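Two-component system sensor histidine kinase (PDB 3VA6) probably senses an extracellular signal through this extracellular propeller-and-sandwich portion and relays it by ATP-dependent histidine phosphorylation to control transcription. Local coordinates at residues P97-P102 with R131-F136; K493-I498 with D511-E516; S315-T320 with H356-Y361. All coordinates share one frame; numbering follows the deposited sequence.

Contact 1: residues P97-P102 with R131-F136; sequences PETDFP and RKLTSF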
loop_
_atom_site.group_PDB
_atom_site.type_symbol
_atom_site.label_atom_id
_atom_site.label_comp_id
_atom_site.label_asym_id
_atom_site.label_seq_id
_atom_site.Cartn_x
_atom_site.Cartn_y
_atom_site.Cartn_z
ATOM N N PRO A 97 -12.619 20.519 26.385
ATOM C CA PRO A 97 -14.036 20.834 26.254
ATOM C C PRO A 97 -14.716 20.944 27.643
ATOM O O PRO A 97 -14.227 20.369 28.607
ATOM C CB PRO A 97 -14.579 19.652 25.431
ATOM C CG PRO A 97 -13.512 18.589 25.429
ATOM C CD PRO A 97 -12.391 19.062 26.324
ATOM N N GLU A 98 -15.815 21.699 27.734
ATOM C CA GLU A 98 -16.463 22.044 29.023
ATOM C C GLU A 98 -16.937 20.822 29.802
ATOM O O GLU A 98 -17.013 20.860 31.037
ATOM C CB GLU A 98 -17.632 23.014 28.809
ATOM C CG GLU A 98 -18.076 23.764 30.059
ATOM C CD GLU A 98 -17.075 24.812 30.527
ATOM O OE1 GLU A 98 -16.049 25.009 29.852
ATOM O OE2 GLU A 98 -17.322 25.453 31.569
ATOM N N THR A 99 -17.218 19.736 29.085
ATOM C CA THR A 99 -17.661 18.491 29.709
ATOM C C THR A 99 -16.883 18.101 30.949
ATOM O O THR A 99 -15.658 18.217 30.994
ATOM C CB THR A 99 -17.520 17.299 28.757
ATOM O OG1 THR A 99 -17.863 17.723 27.430
ATOM C CG2 THR A 99 -18.387 16.110 29.269
ATOM N N ASP A 100 -17.604 17.606 31.940
ATOM C CA ASP A 100 -16.969 17.106 33.119
ATOM C C ASP A 100 -16.899 15.605 32.908
ATOM O O ASP A 100 -17.887 14.906 33.101
ATOM C CB ASP A 100 -17.775 17.474 34.355
ATOM C CG ASP A 100 -17.053 17.131 35.638
ATOM O OD1 ASP A 100 -16.012 16.417 35.586
ATOM O OD2 ASP A 100 -17.533 17.568 36.705
ATOM N N PHE A 101 -15.733 15.124 32.482
ATOM C CA PHE A 101 -15.569 13.730 32.099
ATOM C C PHE A 101 -15.383 12.950 33.370
ATOM O O PHE A 101 -14.926 13.505 34.372
ATOM C CB PHE A 101 -14.343 13.528 31.186
ATOM C CG PHE A 101 -14.523 14.007 29.755
ATOM C CD1 PHE A 101 -15.539 13.495 28.944
ATOM C CD2 PHE A 101 -13.654 14.948 29.198
ATOM C CE1 PHE A 101 -15.707 13.947 27.616
ATOM C CE2 PHE A 101 -13.804 15.389 27.868
ATOM C CZ PHE A 101 -14.833 14.884 27.075
ATOM N N PRO A 102 -15.742 11.658 33.354
ATOM C CA PRO A 102 -15.425 10.777 34.490
ATOM C C PRO A 102 -13.938 10.543 34.626
ATOM O O PRO A 102 -13.181 10.719 33.675
ATOM C CB PRO A 102 -16.108 9.460 34.129
ATOM C CG PRO A 102 -16.184 9.482 32.651
ATOM C CD PRO A 102 -16.444 10.927 32.290
ATOM N N ARG A 131 -22.412 16.659 22.990
ATOM C CA ARG A 131 -21.615 16.505 24.216
ATOM C C ARG A 131 -22.415 15.863 25.363
ATOM O O ARG A 131 -22.128 16.123 26.510
ATOM C CB ARG A 131 -20.992 17.857 24.614
ATOM C CG ARG A 131 -20.078 18.420 23.525
ATOM C CD ARG A 131 -19.999 19.945 23.504
ATOM N NE ARG A 131 -18.912 20.563 24.269
ATOM C CZ ARG A 131 -18.350 21.748 23.936
ATOM N NH1 ARG A 131 -18.762 22.420 22.848
ATOM N NH2 ARG A 131 -17.364 22.291 24.681
ATOM N N LYS A 132 -23.411 15.036 25.032
ATOM C CA LYS A 132 -24.270 14.371 26.017
ATOM C C LYS A 132 -23.489 13.233 26.623
ATOM O O LYS A 132 -22.991 12.350 25.904
ATOM C CB LYS A 132 -25.552 13.818 25.357
ATOM C CG LYS A 132 -26.618 13.258 26.297
ATOM C CD LYS A 132 -27.034 14.284 27.340
ATOM C CE LYS A 132 -28.502 14.176 27.756
ATOM N NZ LYS A 132 -29.015 15.479 28.281
ATOM N N LEU A 133 -23.360 13.263 27.944
ATOM C CA LEU A 133 -22.655 12.203 28.662
ATOM C C LEU A 133 -23.713 11.346 29.347
ATOM O O LEU A 133 -24.489 11.839 30.160
ATOM C CB LEU A 133 -21.673 12.797 29.674
ATOM C CG LEU A 133 -20.745 11.825 30.400
ATOM C CD1 LEU A 133 -19.818 11.081 29.455
ATOM C CD2 LEU A 133 -19.911 12.640 31.380
ATOM N N THR A 134 -23.748 10.077 28.961
ATOM C CA THR A 134 -24.738 9.110 29.430
ATOM C C THR A 134 -23.996 8.019 30.172
ATOM O O THR A 134 -22.895 7.636 29.796
ATOM C CB THR A 134 -25.510 8.479 28.244
ATOM O OG1 THR A 134 -26.306 9.474 27.606
ATOM C CG2 THR A 134 -26.413 7.324 28.709
ATOM N N SER A 135 -24.614 7.515 31.223
ATOM C CA SER A 135 -23.961 6.565 32.095
ATOM C C SER A 135 -24.721 5.230 32.138
ATOM O O SER A 135 -25.934 5.164 32.001
ATOM C CB SER A 135 -23.841 7.126 33.501
ATOM O OG SER A 135 -24.946 6.702 34.254
ATOM N N PHE A 136 -23.959 4.177 32.354
ATOM C CA PHE A 136 -24.436 2.830 32.286
ATOM C C PHE A 136 -23.874 2.192 33.525
ATOM O O PHE A 136 -22.676 2.354 33.790
ATOM C CB PHE A 136 -23.869 2.155 31.036
ATOM C CG PHE A 136 -24.386 2.740 29.753
ATOM C CD1 PHE A 136 -23.773 3.830 29.173
ATOM C CD2 PHE A 136 -25.508 2.210 29.133
ATOM C CE1 PHE A 136 -24.280 4.387 28.006
ATOM C CE2 PHE A 136 -26.002 2.753 27.975
ATOM C CZ PHE A 136 -25.394 3.839 27.412
#
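Arg131 lies alongside the loop at Pro97, Glu98 and Thr99, and its side chain can be followed outward atom by atom. CB sits 4.2 Å from Thr99 OG1, a van der Waals contact of aliphatic carbon against oxygen; the hydroxyl has its hydrogen bond with Tyr126 OH. CG stands anti to the carbonyl carbon (chi1 -60°), and the methylenes then run alongside the loop until a bend at chi3 (93°) brings the guanidinium edge-on to Glu98 N. There NH2 comes 3.5 Å from Glu98 N, which lies in the guanidinium plane; both atoms are donors, so this is contact without a bond. The same NH2 is 3.9 Å from Pro97 CB, approached obliquely. The Glu98 carboxylate leads away: its OE1 remains 6.0 Å from Arg131 NH2, too far for a salt bridge, although the opposite charges may attract weakly.

The setting is a seam between blades of a beta-propeller. Residues 97-102 link the outermost strand of one blade, 93-94, to the innermost strand of the next, 105-111, and run past the beginning of strand 133-136, the edge strand of that next blade, meeting it through Leu133. With CG anti to its backbone N (chi1 -173°), Leu133 directs CD2 at the loop, 3.5 Å from Asp100 O and 4.0 Å from Pro102 CD. Thr99 CG2 borders the same methyl at 4.3 Å, while Thr99 CB rests above one face of the Phe101 ring, whose own partner edge-to-face is Tyr126.

Contact 2: residues K493-I498 with D511-E516; sequences KGIDKI and DELTGE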
loop_
_atom_site.group_PDB
_atom_site.type_symbol
_atom_site.label_atom_id
_atom_site.label_comp_id
_atom_site.label_asym_id
_atom_site.label_seq_id
_atom_site.Cartn_x
_atom_site.Cartn_y
_atom_site.Cartn_z
ATOM N N LYS A 493 -0.678 -26.906 -32.863
ATOM C CA LYS A 493 0.688 -27.443 -32.779
ATOM C C LYS A 493 1.679 -26.549 -33.527
ATOM O O LYS A 493 1.539 -26.351 -34.719
ATOM C CB LYS A 493 0.815 -28.925 -33.230
ATOM C CG LYS A 493 -0.152 -29.436 -34.298
ATOM C CD LYS A 493 -0.424 -30.937 -34.149
ATOM C CE LYS A 493 -0.838 -31.602 -35.464
ATOM N NZ LYS A 493 -0.918 -33.094 -35.422
ATOM N N GLY A 494 2.654 -25.996 -32.803
ATOM C CA GLY A 494 3.679 -25.119 -33.374
ATOM C C GLY A 494 3.210 -23.714 -33.677
ATOM O O GLY A 494 2.090 -23.317 -33.333
ATOM N N ILE A 495 4.078 -22.969 -34.352
ATOM C CA ILE A 495 3.766 -21.617 -34.770
ATOM C C ILE A 495 3.918 -21.499 -36.274
ATOM O O ILE A 495 4.679 -22.236 -36.908
ATOM C CB ILE A 495 4.603 -20.550 -34.023
ATOM C CG1 ILE A 495 6.103 -20.716 -34.254
ATOM C CG2 ILE A 495 4.343 -20.679 -32.531
ATOM C CD1 ILE A 495 6.943 -19.705 -33.494
ATOM N N ASP A 496 3.173 -20.555 -36.826
ATOM C CA ASP A 496 3.189 -20.302 -38.243
ATOM C C ASP A 496 4.060 -19.086 -38.487
ATOM O O ASP A 496 4.089 -18.165 -37.662
ATOM C CB ASP A 496 1.772 -20.062 -38.742
ATOM C CG ASP A 496 0.944 -21.315 -38.737
ATOM O OD1 ASP A 496 1.324 -22.297 -38.060
ATOM O OD2 ASP A 496 -0.087 -21.335 -39.423
ATOM N N LYS A 497 4.789 -19.107 -39.603
ATOM C CA LYS A 497 5.578 -17.969 -40.051
ATOM C C LYS A 497 5.053 -17.533 -41.411
ATOM O O LYS A 497 5.014 -18.340 -42.346
ATOM C CB LYS A 497 7.069 -18.329 -40.136
ATOM C CG LYS A 497 7.856 -17.542 -41.202
ATOM C CD LYS A 497 9.382 -17.665 -41.105
ATOM C CE LYS A 497 10.077 -17.352 -42.431
ATOM N NZ LYS A 497 11.370 -18.061 -42.618
ATOM N N ILE A 498 4.646 -16.262 -41.492
ATOM C CA ILE A 498 4.210 -15.621 -42.736
ATOM C C ILE A 498 5.351 -14.799 -43.307
ATOM O O ILE A 498 5.922 -13.979 -42.595
ATOM C CB ILE A 498 3.047 -14.628 -42.486
ATOM C CG1 ILE A 498 1.871 -15.319 -41.778
ATOM C CG2 ILE A 498 2.610 -13.943 -43.784
ATOM C CD1 ILE A 498 0.669 -14.424 -41.569
ATOM N N ASP A 511 6.751 -30.372 -34.289
ATOM C CA ASP A 511 7.289 -31.591 -33.688
ATOM C C ASP A 511 7.362 -31.484 -32.160
ATOM O O ASP A 511 7.036 -32.442 -31.468
ATOM C CB ASP A 511 8.665 -31.986 -34.290
ATOM C CG ASP A 511 9.662 -30.806 -34.395
ATOM O OD1 ASP A 511 9.301 -29.641 -34.090
ATOM O OD2 ASP A 511 10.822 -31.067 -34.787
ATOM N N GLU A 512 7.747 -30.320 -31.638
ATOM C CA GLU A 512 7.968 -30.159 -30.201
ATOM C C GLU A 512 6.828 -29.408 -29.508
ATOM O O GLU A 512 6.297 -29.864 -28.489
ATOM C CB GLU A 512 9.298 -29.448 -29.957
ATOM C CG GLU A 512 9.738 -29.438 -28.493
ATOM C CD GLU A 512 11.253 -29.387 -28.296
ATOM O OE1 GLU A 512 12.016 -29.659 -29.262
ATOM O OE2 GLU A 512 11.680 -29.067 -27.156
ATOM N N LEU A 513 6.434 -28.274 -30.073
ATOM C CA LEU A 513 5.346 -27.473 -29.504
ATOM C C LEU A 513 3.981 -28.101 -29.819
ATOM O O LEU A 513 3.217 -27.591 -30.633
ATOM C CB LEU A 513 5.400 -26.038 -30.041
ATOM C CG LEU A 513 6.683 -25.225 -29.887
ATOM C CD1 LEU A 513 6.593 -23.951 -30.722
ATOM C CD2 LEU A 513 6.906 -24.864 -28.428
ATOM N N THR A 514 3.663 -29.197 -29.144
ATOM C CA THR A 514 2.460 -29.955 -29.442
ATOM C C THR A 514 2.005 -30.639 -28.171
ATOM O O THR A 514 2.818 -30.836 -27.258
ATOM C CB THR A 514 2.744 -31.008 -30.530
ATOM O OG1 THR A 514 1.544 -31.717 -30.851
ATOM C CG2 THR A 514 3.801 -32.003 -30.059
ATOM N N GLY A 515 0.716 -30.977 -28.106
ATOM C CA GLY A 515 0.155 -31.736 -26.982
ATOM C C GLY A 515 0.231 -30.969 -25.670
ATOM O O GLY A 515 -0.366 -29.888 -25.537
ATOM N N GLU A 516 0.970 -31.526 -24.704
ATOM C CA GLU A 516 1.187 -30.874 -23.406
ATOM C C GLU A 516 2.283 -29.792 -23.490
ATOM O O GLU A 516 2.593 -29.154 -22.484
ATOM C CB GLU A 516 1.494 -31.900 -22.308
ATOM C CG GLU A 516 2.796 -32.660 -22.494
ATOM C CD GLU A 516 3.247 -33.319 -21.206
ATOM O OE1 GLU A 516 3.503 -34.552 -21.221
ATOM O OE2 GLU A 516 3.326 -32.597 -20.183
#
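An inverse gamma turn centred on Leu513 docks on the start of a propeller strand. It belongs to the connection leaving the outermost strand, 504-508, of a four-stranded blade for strand 521-524, and it meets the third strand of that blade, 495-499, just where the strand begins. A weak bond from Thr514 N back to Glu512 O accompanies the turn, and the Leu513 carbonyl faces Gly494. That carbonyl is the polar anchor: Gly494 N donates to Leu513 O at 2.8 Å. The donor lies in the carbonyl plane with a C=O...N angle of 153°, whereas the angle at the hydrogen is only 139°, so the bond is bent at the hydrogen. Lys493 CA approaches the same oxygen at 3.3 Å in a CA-H...O contact, and Leu513 O is therefore met by two consecutive residues leading into the strand.

Apolar packing follows from the same placement. Leu513 CB lies 3.9 Å from Gly494 CA, and CD1 continues past the glycine to reach Ile495 CG2 at 4.4 Å, a looser touch. Ile495 also leans on Trp486 of strand 485-489, and Leu513 on Pro519 farther along the connection, so the leucine joins the blade to the chain leaving it. Lys493, an exposed residue, and Thr514 run side by side, pointing the same way. With Thr514 OG1 anti to its backbone N (chi1 -178°), the hydroxyl oxygen lies along the lysine's aliphatic part, 3.7 Å from Lys493 CB and 3.9 Å from Lys493 CD.

Contact 3: residues S315-T320 with H356-Y361; sequences SQITGT and HDAIWY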
loop_
_atom_site.group_PDB
_atom_site.type_symbol
_atom_site.label_atom_id
_atom_site.label_comp_id
_atom_site.label_asym_id
_atom_site.label_seq_id
_atom_site.Cartn_x
_atom_site.Cartn_y
_atom_site.Cartn_z
ATOM N N SER A 315 -8.069 1.708 -6.404
ATOM C CA SER A 315 -8.768 2.803 -5.747
ATOM C C SER A 315 -7.797 3.951 -5.414
ATOM O O SER A 315 -8.185 5.123 -5.392
ATOM C CB SER A 315 -9.521 2.313 -4.505
ATOM O OG SER A 315 -8.825 1.288 -3.847
ATOM N N GLN A 316 -6.529 3.614 -5.202
ATOM C CA GLN A 316 -5.513 4.630 -4.963
ATOM C C GLN A 316 -5.294 5.508 -6.199
ATOM O O GLN A 316 -4.888 6.660 -6.062
ATOM C CB GLN A 316 -4.188 3.990 -4.538
ATOM C CG GLN A 316 -3.211 4.975 -3.913
ATOM C CD GLN A 316 -1.926 4.320 -3.463
ATOM O OE1 GLN A 316 -1.927 3.466 -2.580
ATOM N NE2 GLN A 316 -0.817 4.724 -4.065
ATOM N N ILE A 317 -5.563 4.967 -7.393
ATOM C CA ILE A 317 -5.399 5.708 -8.644
ATOM C C ILE A 317 -6.673 6.470 -9.021
ATOM O O ILE A 317 -6.606 7.613 -9.474
ATOM C CB ILE A 317 -4.970 4.772 -9.786
ATOM C CG1 ILE A 317 -3.602 4.159 -9.493
ATOM C CG2 ILE A 317 -4.900 5.517 -11.110
ATOM C CD1 ILE A 317 -2.471 5.161 -9.460
ATOM N N THR A 318 -7.823 5.819 -8.852
ATOM C CA THR A 318 -9.139 6.477 -8.831
ATOM C C THR A 318 -9.954 5.685 -7.847
ATOM O O THR A 318 -10.166 4.472 -8.049
ATOM C CB THR A 318 -9.971 6.301 -10.091
ATOM O OG1 THR A 318 -9.823 4.950 -10.567
ATOM C CG2 THR A 318 -9.636 7.354 -11.170
ATOM N N GLY A 319 -10.425 6.342 -6.803
ATOM C CA GLY A 319 -11.209 5.650 -5.792
ATOM C C GLY A 319 -12.529 6.346 -5.659
ATOM O O GLY A 319 -12.545 7.423 -5.072
ATOM N N THR A 320 -13.643 5.828 -6.202
ATOM C CA THR A 320 -13.819 4.611 -7.053
ATOM C C THR A 320 -13.275 3.281 -6.553
ATOM O O THR A 320 -12.083 3.026 -6.579
ATOM C CB THR A 320 -13.356 4.821 -8.511
ATOM O OG1 THR A 320 -13.380 6.222 -8.832
ATOM C CG2 THR A 320 -14.265 4.053 -9.477
ATOM N N HIS A 356 -3.108 11.588 -9.775
ATOM C CA HIS A 356 -3.048 10.695 -10.959
ATOM C C HIS A 356 -3.866 11.137 -12.172
ATOM O O HIS A 356 -3.702 10.569 -13.260
ATOM C CB HIS A 356 -3.454 9.253 -10.573
ATOM C CG HIS A 356 -2.874 8.769 -9.249
ATOM N ND1 HIS A 356 -1.605 8.337 -9.123
ATOM C CD2 HIS A 356 -3.448 8.658 -7.978
ATOM C CE1 HIS A 356 -1.374 7.973 -7.844
ATOM N NE2 HIS A 356 -2.501 8.164 -7.145
ATOM N N ASP A 357 -4.752 12.130 -11.991
ATOM C CA ASP A 357 -5.757 12.575 -12.995
ATOM C C ASP A 357 -6.183 11.466 -13.950
ATOM O O ASP A 357 -6.150 11.574 -15.182
ATOM C CB ASP A 357 -5.318 13.853 -13.717
ATOM C CG ASP A 357 -3.879 13.786 -14.172
ATOM O OD1 ASP A 357 -3.025 14.474 -13.552
ATOM O OD2 ASP A 357 -3.610 13.020 -15.136
ATOM N N ALA A 358 -6.621 10.396 -13.311
ATOM C CA ALA A 358 -6.992 9.183 -13.980
ATOM C C ALA A 358 -8.277 9.362 -14.772
ATOM O O ALA A 358 -9.167 10.121 -14.378
ATOM C CB ALA A 358 -7.130 8.054 -12.972
ATOM N N ILE A 359 -8.323 8.693 -15.923
ATOM C CA ILE A 359 -9.534 8.551 -16.712
ATOM C C ILE A 359 -9.722 7.080 -16.983
ATOM O O ILE A 359 -8.788 6.420 -17.385
ATOM C CB ILE A 359 -9.460 9.251 -18.074
ATOM C CG1 ILE A 359 -9.208 10.744 -17.913
ATOM C CG2 ILE A 359 -10.764 9.048 -18.847
ATOM C CD1 ILE A 359 -8.916 11.424 -19.248
ATOM N N TRP A 360 -10.944 6.595 -16.784
ATOM C CA TRP A 360 -11.276 5.190 -16.927
ATOM C C TRP A 360 -12.275 5.004 -18.025
ATOM O O TRP A 360 -13.474 5.262 -17.831
ATOM C CB TRP A 360 -11.847 4.679 -15.615
ATOM C CG TRP A 360 -11.925 3.180 -15.507
ATOM C CD1 TRP A 360 -12.023 2.245 -16.536
ATOM C CD2 TRP A 360 -11.927 2.394 -14.277
ATOM N NE1 TRP A 360 -12.068 0.975 -16.035
ATOM C CE2 TRP A 360 -12.014 0.993 -14.688
ATOM C CE3 TRP A 360 -11.851 2.696 -12.938
ATOM C CZ2 TRP A 360 -12.023 -0.040 -13.775
ATOM C CZ3 TRP A 360 -11.863 1.650 -12.022
ATOM C CH2 TRP A 360 -11.945 0.309 -12.433
ATOM N N TYR A 361 -11.793 4.526 -19.176
ATOM C CA TYR A 361 -12.630 4.287 -20.353
ATOM C C TYR A 361 -13.287 2.925 -20.280
ATOM O O TYR A 361 -12.607 1.924 -20.077
ATOM C CB TYR A 361 -11.786 4.332 -21.621
ATOM C CG TYR A 361 -11.210 5.680 -21.893
ATOM C CD1 TYR A 361 -10.022 6.075 -21.288
ATOM C CD2 TYR A 361 -11.862 6.579 -22.731
ATOM C CE1 TYR A 361 -9.487 7.331 -21.519
ATOM C CE2 TYR A 361 -11.331 7.838 -22.972
ATOM C CZ TYR A 361 -10.139 8.205 -22.363
ATOM O OH TYR A 361 -9.573 9.433 -22.580
#
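Residues 315-317 have helical backbone angles without the regular bonds, and this short coil sets Ile317 CA 6.0 Å from His356 CA and Thr318 CA 6.2 Å from Ala358 CA. Ile317 and His356 cross at about a right angle. Ile317 CG2 stands anti to its backbone N with CG1 beside that N (chi1 -63°), which splits the branches: CG2 touches Ala358 CB at 3.9 Å, while CD1 sits over one face of the His356 ring in a CH-pi contact, 3.4 Å from the centroid and 17° off the ring normal. Gln316 O lies 3.0 Å from His356 NE2, but the angle is too poor for a hydrogen bond; His356 ND1 makes weak bonds to Thr349 O and Asp350 O. With an alanine in place of His356, Ile317 CD1 would probably lose its aromatic platform and those two carbonyls their imidazole partner. Thr318 OG1 approaches Trp360 CE3 obliquely at 3.8 Å, and Trp360 NE1 hydrogen-bonds to Asn343 O. The coil follows strand 310-313 of the second propeller's closing blade and leads to innermost strand 326-331 of the next, resting against that blade's edge strand 359-361 and, through Ile317 on Phe348, against strand 344-348.

How the contacts relate
From the N terminus, the chain first closes contact 1, where a 28-residue excursion containing most of one blade of the first propeller returns as its edge strand. Contact 3 comes next and repeats the plan at the start of the second propeller: a connection between blades is met by the outer strand of the blade it enters. Contact 2, last in sequence, closes a shorter loop of 12 residues and binds an outgoing connection to the blade it leaves. All three are in series, neither nested nor crossed. Contacts 1 and 2 lie on opposite sides of the chain's centre, 78 Å between centres, with the centre of contact 3 about 43 Å and 41 Å from theirs.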